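Local structure of putative polyketide synthase (Brevibacillus brevis, 5HU7) at residues A54-A59 / S80-D85. The protein probably catalyses the removal of water from beta-hydroxyacyl intermediates, as the dehydratase domain of a trans-AT polyketide synthase. Numbering follows the deposited sequence.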
loop_
_atom_site.group_PDB
_atom_site.type_symbol
_atom_site.label_atom_id
_atom_site.label_comp_id
_atom_site.label_asym_id
_atom_site.label_seq_id
_atom_site.Cartn_x
_atom_site.Cartn_y
_atom_site.Cartn_z
ATOM N N ALA A 54 -1.736 9.291 -19.017
ATOM C CA ALA A 54 -1.428 8.298 -18.009
ATOM C C ALA A 54 -0.678 8.924 -16.835
ATOM O O ALA A 54 -0.917 8.536 -15.697
ATOM C CB ALA A 54 -0.638 7.166 -18.606
ATOM N N TYR A 55 0.138 9.979 -17.097
ATOM C CA TYR A 55 0.848 10.700 -16.048
ATOM C C TYR A 55 -0.123 11.445 -15.142
ATOM O O TYR A 55 0.101 11.507 -13.938
ATOM C CB TYR A 55 1.807 11.731 -16.661
ATOM C CG TYR A 55 2.990 11.152 -17.401
ATOM C CD1 TYR A 55 4.101 10.665 -16.710
ATOM C CD2 TYR A 55 3.060 11.212 -18.782
ATOM C CE1 TYR A 55 5.254 10.256 -17.391
ATOM C CE2 TYR A 55 4.191 10.781 -19.472
ATOM C CZ TYR A 55 5.299 10.343 -18.770
ATOM O OH TYR A 55 6.422 9.954 -19.438
ATOM N N LEU A 56 -1.191 12.018 -15.712
ATOM C CA LEU A 56 -2.175 12.772 -14.946
ATOM C C LEU A 56 -3.060 11.876 -14.130
ATOM O O LEU A 56 -3.356 12.167 -12.971
ATOM C CB LEU A 56 -3.020 13.613 -15.881
ATOM C CG LEU A 56 -2.269 14.621 -16.776
ATOM C CD1 LEU A 56 -3.243 15.255 -17.754
ATOM C CD2 LEU A 56 -1.580 15.660 -15.965
ATOM N N GLU A 57 -3.512 10.801 -14.749
ATOM C CA GLU A 57 -4.344 9.761 -14.125
ATOM C C GLU A 57 -3.606 9.060 -12.955
ATOM O O GLU A 57 -4.199 8.877 -11.899
ATOM C CB GLU A 57 -4.773 8.744 -15.193
ATOM C CG GLU A 57 -5.735 7.675 -14.741
ATOM C CD GLU A 57 -6.976 8.162 -14.034
ATOM O OE1 GLU A 57 -7.517 9.203 -14.454
ATOM O OE2 GLU A 57 -7.398 7.532 -13.038
ATOM N N MET A 58 -2.315 8.724 -13.141
ATOM C CA MET A 58 -1.477 8.105 -12.101
ATOM C C MET A 58 -1.294 9.054 -10.905
ATOM O O MET A 58 -1.479 8.656 -9.769
ATOM C CB MET A 58 -0.106 7.693 -12.662
ATOM C CG MET A 58 0.614 6.701 -11.792
ATOM S SD MET A 58 2.351 6.380 -12.213
ATOM C CE MET A 58 2.205 5.730 -13.697
ATOM N N ALA A 59 -0.947 10.310 -11.172
ATOM C CA ALA A 59 -0.771 11.343 -10.147
ATOM C C ALA A 59 -2.053 11.598 -9.360
ATOM O O ALA A 59 -2.007 11.746 -8.137
ATOM C CB ALA A 59 -0.330 12.625 -10.808
ATOM N N SER A 80 -1.850 21.814 -10.606
ATOM C CA SER A 80 -1.269 23.048 -11.150
ATOM C C SER A 80 0.206 22.832 -11.460
ATOM O O SER A 80 0.835 22.027 -10.793
ATOM C CB SER A 80 -1.357 24.165 -10.109
ATOM O OG SER A 80 -2.692 24.552 -9.880
ATOM N N HIS A 81 0.748 23.588 -12.422
ATOM C CA HIS A 81 2.172 23.590 -12.772
ATOM C C HIS A 81 2.725 22.210 -13.073
ATOM O O HIS A 81 3.796 21.853 -12.609
ATOM C CB HIS A 81 2.982 24.263 -11.660
ATOM C CG HIS A 81 2.457 25.603 -11.269
ATOM N ND1 HIS A 81 2.310 26.617 -12.197
ATOM C CD2 HIS A 81 2.021 26.046 -10.062
ATOM C CE1 HIS A 81 1.827 27.655 -11.526
ATOM N NE2 HIS A 81 1.614 27.349 -10.240
ATOM N N VAL A 82 1.966 21.422 -13.811
ATOM C CA VAL A 82 2.358 20.061 -14.186
ATOM C C VAL A 82 3.373 20.118 -15.329
ATOM O O VAL A 82 3.216 20.892 -16.273
ATOM C CB VAL A 82 1.135 19.192 -14.554
ATOM C CG1 VAL A 82 1.568 17.809 -15.013
ATOM C CG2 VAL A 82 0.141 19.096 -13.389
ATOM N N ALA A 83 4.409 19.286 -15.244
ATOM C CA ALA A 83 5.465 19.267 -16.261
ATOM C C ALA A 83 6.050 17.890 -16.401
ATOM O O ALA A 83 6.449 17.312 -15.411
ATOM C CB ALA A 83 6.550 20.277 -15.890
ATOM N N THR A 84 5.974 17.316 -17.616
ATOM C CA THR A 84 6.612 16.055 -17.970
ATOM C C THR A 84 7.790 16.445 -18.829
ATOM O O THR A 84 7.589 16.715 -20.002
ATOM C CB THR A 84 5.647 15.080 -18.650
ATOM O OG1 THR A 84 4.671 14.669 -17.676
ATOM C CG2 THR A 84 6.365 13.859 -19.229
ATOM N N ASP A 85 8.992 16.508 -18.235
ATOM C CA ASP A 85 10.253 16.959 -18.855
ATOM C C ASP A 85 11.103 15.830 -19.445
ATOM O O ASP A 85 11.801 16.061 -20.434
ATOM C CB ASP A 85 11.154 17.696 -17.794
ATOM C CG ASP A 85 10.895 17.395 -16.292
ATOM O OD1 ASP A 85 9.726 17.442 -15.861
ATOM O OD2 ASP A 85 11.862 16.980 -15.595
#
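One face of the Y55 ring is covered by T84: methyl CG2 sits 4.0 Å from the ring centroid and 24° off the ring normal, which identifies a CH-pi contact. The methyl favours the hydroxyl end, with CG2 3.7 Å from Y55 CZ, whereas T84 OG1 lies over the same face nearer the root of the ring, 3.9 Å from Y55 CG. T84 chi1 of -68° puts OG1 anti to the carbonyl carbon and leaves CG2 anti to the backbone N, so both branches lie over that face, and OG1 is hydrogen-bonded to S128. F50 meets the Y55 ring edge-to-face, and the phenol OH is hydrogen-bonded to the backbone N of L88, which is likely to restrain the far end of the ring. Were Y55 replaced by alanine, the T84 methyl would probably lose its aromatic cover and the L88 amide this acceptor. At the next helix residue, L56 CD2 meets V82 CG1, two residues back along the strand from T84, at 3.9 Å, a purely apolar contact. All four touching residues are buried. Helix 52-65 packs on strand 76-84, as in the hot-dog fold of polyketide synthase dehydratases, where sheet wraps round a central helix; strand 76-84 pairs with strands 125-135 and 241-249.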